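Local atomic coordinates of regulating synaptic membrane exocytosis protein 2 (Rattus norvegicus, PDB entry 2CJS), a protein that probably helps organise neurotransmitter release at the presynaptic membrane, its zinc-finger domain being part of a Rab3-interacting molecule. Residues C[16-21]-C[34-39]. Numbering follows the deposited sequence.
Sequences HKTKFA and KFCARC. With ZN (zinc ion), chain L; EDO (1,2-ethanediol), chain O.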
ATOM      1  N   HIS C  16      -9.241 -15.673  -8.955  1.00 21.24           N
ATOM      2  CA  HIS C  16      -8.259 -16.211  -9.970  1.00 21.16           C
ATOM      3  C   HIS C  16      -7.839 -15.123 -10.988  1.00 21.82           C
ATOM      4  O   HIS C  16      -7.503 -15.438 -12.131  1.00 23.07           O
ATOM      5  CB  HIS C  16      -8.812 -17.471 -10.710  1.00 23.51           C
ATOM      6  CG  HIS C  16      -9.200 -18.571  -9.774  1.00 24.65           C
ATOM      7  ND1 HIS C  16      -8.276 -19.232  -8.986  1.00 26.83           N
ATOM      8  CD2 HIS C  16     -10.415 -19.076  -9.450  1.00 27.85           C
ATOM      9  CE1 HIS C  16      -8.912 -20.100  -8.216  1.00 27.72           C
ATOM     10  NE2 HIS C  16     -10.208 -20.025  -8.478  1.00 24.51           N
ATOM     11  N   LYS C  17      -7.832 -13.859 -10.571  0.50 20.99           N
ATOM     12  CA  LYS C  17      -7.589 -12.799 -11.517  0.50 20.47           C
ATOM     13  C   LYS C  17      -6.474 -11.880 -10.970  0.50 19.47           C
ATOM     14  O   LYS C  17      -5.476 -11.647 -11.663  0.50 18.89           O
ATOM     15  CB  LYS C  17      -8.889 -12.041 -11.854  0.50 20.96           C
ATOM     16  CG  LYS C  17      -8.650 -10.881 -12.759  0.50 21.52           C
ATOM     17  CD  LYS C  17      -9.816 -10.620 -13.717  0.50 27.45           C
ATOM     18  CE  LYS C  17      -9.293 -10.025 -15.030  0.50 26.60           C
ATOM     19  NZ  LYS C  17     -10.166  -9.008 -15.634  0.50 25.43           N
ATOM     20  N   THR C  18      -6.634 -11.408  -9.731  1.00 19.77           N
ATOM     21  CA  THR C  18      -5.686 -10.462  -9.146  1.00 19.33           C
ATOM     22  C   THR C  18      -4.360 -11.194  -8.946  1.00 20.00           C
ATOM     23  O   THR C  18      -4.356 -12.290  -8.377  1.00 20.61           O
ATOM     24  CB  THR C  18      -6.168 -10.011  -7.782  1.00 18.90           C
ATOM     25  OG1 THR C  18      -7.443  -9.366  -7.964  1.00 19.51           O
ATOM     26  CG2 THR C  18      -5.108  -9.052  -7.087  1.00 18.46           C
ATOM     27  N   LYS C  19      -3.273 -10.549  -9.338  1.00 19.89           N
ATOM     28  CA  LYS C  19      -1.960 -11.132  -9.150  1.00 20.03           C
ATOM     29  C   LYS C  19      -1.335 -10.495  -7.915  1.00 20.35           C
ATOM     30  O   LYS C  19      -1.451  -9.269  -7.671  1.00 19.86           O
ATOM     31  CB  LYS C  19      -1.092 -10.854 -10.351  1.00 18.43           C
ATOM     32  CG  LYS C  19      -1.511 -11.625 -11.631  1.00 15.36           C
ATOM     33  CD  LYS C  19      -0.460 -11.272 -12.716  1.00 15.09           C
ATOM     34  CE  LYS C  19      -0.925 -11.969 -14.025  1.00 18.59           C
ATOM     35  NZ  LYS C  19       0.068 -11.766 -15.126  1.00 18.63           N
ATOM     36  N   PHE C  20      -0.665 -11.318  -7.116  1.00 18.57           N
ATOM     37  CA  PHE C  20      -0.018 -10.751  -5.918  1.00 20.02           C
ATOM     38  C   PHE C  20       1.441 -10.371  -6.132  1.00 20.82           C
ATOM     39  O   PHE C  20       2.241 -11.223  -6.584  1.00 19.81           O
ATOM     40  CB  PHE C  20      -0.002 -11.798  -4.795  1.00 18.79           C
ATOM     41  CG  PHE C  20      -1.386 -12.254  -4.378  1.00 20.24           C
ATOM     42  CD1 PHE C  20      -2.247 -11.374  -3.764  1.00 22.16           C
ATOM     43  CD2 PHE C  20      -1.767 -13.596  -4.519  1.00 23.47           C
ATOM     44  CE1 PHE C  20      -3.574 -11.775  -3.356  1.00 19.50           C
ATOM     45  CE2 PHE C  20      -3.047 -14.003  -4.077  1.00 23.24           C
ATOM     46  CZ  PHE C  20      -3.939 -13.042  -3.482  1.00 23.90           C
ATOM     47  N   ALA C  21       1.807  -9.158  -5.702  1.00 19.08           N
ATOM     48  CA  ALA C  21       3.254  -8.839  -5.540  1.00 19.48           C
ATOM     49  C   ALA C  21       3.792  -9.707  -4.403  1.00 20.19           C
ATOM     50  O   ALA C  21       3.039 -10.222  -3.601  1.00 20.18           O
ATOM     51  CB  ALA C  21       3.458  -7.350  -5.237  1.00 18.63           C
ATOM     52  N   LYS C  34      -5.377 -18.024  -0.128  1.00 21.09           N
ATOM     53  CA  LYS C  34      -4.843 -16.645  -0.214  1.00 21.98           C
ATOM     54  C   LYS C  34      -5.753 -15.806  -1.117  1.00 22.91           C
ATOM     55  O   LYS C  34      -6.089 -16.235  -2.215  1.00 23.16           O
ATOM     56  CB  LYS C  34      -3.391 -16.636  -0.730  1.00 21.60           C
ATOM     57  CG  LYS C  34      -2.728 -15.263  -0.542  1.00 23.68           C
ATOM     58  CD  LYS C  34      -1.263 -15.274  -1.051  1.00 26.19           C
ATOM     59  CE  LYS C  34      -0.454 -16.145  -0.144  1.00 34.46           C
ATOM     60  NZ  LYS C  34       0.903 -16.268  -0.792  1.00 38.09           N
ATOM     61  N   PHE C  35      -6.195 -14.647  -0.611  1.00 22.48           N
ATOM     62  CA  PHE C  35      -7.143 -13.882  -1.337  1.00 21.05           C
ATOM     63  C   PHE C  35      -6.742 -12.421  -1.442  1.00 20.45           C
ATOM     64  O   PHE C  35      -5.993 -11.889  -0.598  1.00 21.00           O
ATOM     65  CB  PHE C  35      -8.569 -14.022  -0.713  1.00 21.58           C
ATOM     66  CG  PHE C  35      -8.705 -13.466   0.681  1.00 22.39           C
ATOM     67  CD1 PHE C  35      -8.967 -12.074   0.882  1.00 21.82           C
ATOM     68  CD2 PHE C  35      -8.603 -14.314   1.793  1.00 23.14           C
ATOM     69  CE1 PHE C  35      -9.164 -11.509   2.174  1.00 23.91           C
ATOM     70  CE2 PHE C  35      -8.744 -13.770   3.106  1.00 23.89           C
ATOM     71  CZ  PHE C  35      -9.043 -12.389   3.318  1.00 23.71           C
ATOM     72  N   CYS C  36      -7.297 -11.774  -2.469  1.00 20.95           N
ATOM     73  CA  CYS C  36      -7.066 -10.321  -2.731  1.00 21.80           C
ATOM     74  C   CYS C  36      -8.149  -9.463  -2.070  1.00 21.89           C
ATOM     75  O   CYS C  36      -9.141  -9.994  -1.500  1.00 21.97           O
ATOM     76  CB  CYS C  36      -6.983 -10.061  -4.268  1.00 21.47           C
ATOM     77  SG  CYS C  36      -8.638  -9.902  -5.023  1.00 21.71           S
ATOM     78  N   ALA C  37      -7.959  -8.138  -2.097  1.00 22.95           N
ATOM     79  CA  ALA C  37      -8.855  -7.178  -1.378  1.00 22.30           C
ATOM     80  C   ALA C  37     -10.302  -7.230  -1.820  1.00 22.40           C
ATOM     81  O   ALA C  37     -11.185  -6.756  -1.101  1.00 22.68           O
ATOM     82  CB  ALA C  37      -8.312  -5.697  -1.442  1.00 23.36           C
ATOM     83  N   ARG C  38     -10.566  -7.762  -3.012  1.00 20.48           N
ATOM     84  CA  ARG C  38     -11.974  -7.845  -3.465  1.00 21.48           C
ATOM     85  C   ARG C  38     -12.666  -9.073  -2.925  1.00 21.51           C
ATOM     86  O   ARG C  38     -13.895  -9.212  -3.073  1.00 22.71           O
ATOM     87  CB  ARG C  38     -12.061  -7.948  -4.993  1.00 22.63           C
ATOM     88  CG  ARG C  38     -11.810  -6.655  -5.688  1.00 28.31           C
ATOM     89  CD  ARG C  38     -11.783  -6.899  -7.213  1.00 32.65           C
ATOM     90  NE  ARG C  38     -11.747  -5.628  -7.956  1.00 35.53           N
ATOM     91  CZ  ARG C  38     -11.785  -5.545  -9.288  1.00 39.29           C
ATOM     92  NH1 ARG C  38     -11.833  -6.665 -10.013  1.00 36.37           N
ATOM     93  NH2 ARG C  38     -11.768  -4.359  -9.899  1.00 36.94           N
ATOM     94  N   CYS C  39     -11.909  -9.989  -2.313  1.00 21.52           N
ATOM     95  CA  CYS C  39     -12.401 -11.357  -2.186  1.00 20.91           C
ATOM     96  C   CYS C  39     -12.456 -11.842  -0.746  1.00 21.68           C
ATOM     97  O   CYS C  39     -12.600 -13.072  -0.505  1.00 20.92           O
ATOM     98  CB  CYS C  39     -11.493 -12.271  -3.017  1.00 20.82           C
ATOM     99  SG  CYS C  39     -11.771 -12.050  -4.809  1.00 21.83           S
TER
HETATM  100 ZN    ZN L 201      -9.598 -11.993  -5.630  1.00 19.09          ZN
HETATM  101  C1  EDO O1144       3.563 -14.351  -2.971  1.00 36.93           C
HETATM  102  O1  EDO O1144       4.663 -14.037  -2.062  1.00 34.59           O
HETATM  103  C2  EDO O1144       2.184 -13.746  -2.638  1.00 33.51           C
HETATM  104  O2  EDO O1144       2.012 -13.464  -1.250  1.00 32.05           O
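Phe-20 lays one face of its ring along the aliphatic chain of Lys-34, whose CD sits 4.1 Å from the ring centroid in a CH-pi contact. The ring and the lysine chain run antiparallel, each passing alongside the other. Lys-34 starts with CG anti to its backbone N (chi1 -168°), and a bend at chi3 leads on to its ammonium, where NZ makes a weak hydrogen bond of 3.0 Å to O2 of a bound 1,2-ethanediol, probably from the crystallisation liquor. The far edge of the ring meets backbone: CZ is 3.5 Å from Phe-35 C, with Cys-36 N also near the ring plane. From that edge CE1 reaches Cys-36 CB at 3.9 Å. An alanine in place of Phe-20 would lose the whole ring and would probably leave the Lys-34 chain and the backbone of Phe-35 and Cys-36 poorly covered. Lys-19 and Phe-20 also pair in a parallel ladder with a strand from the chain of another protein, so that one sheet spans the interface.

Thr-18 takes over one step nearer the metal. Its CG2, anti to the backbone N, packs 3.5 Å from Cys-36 CB, while OG1 lies 3.2 Å from Cys-36 SG; this buried hydroxyl has no hydrogen-bonding partner in the model. A chi1 of 83° tucks Cys-36 SG between the N and C=O sides of its own backbone, where it binds zinc at 2.4 Å and accepts a hydrogen bond from Arg-38 N. The type I turn from Cys-36 to Cys-39, closed by Cys-39 N to Cys-36 O, brings the second thiolate to the ion. Cys-12 and Cys-15 complete the tetrahedral Cys4 site, one of two built from paired CxxC motifs in this RIM2-alpha zinc finger.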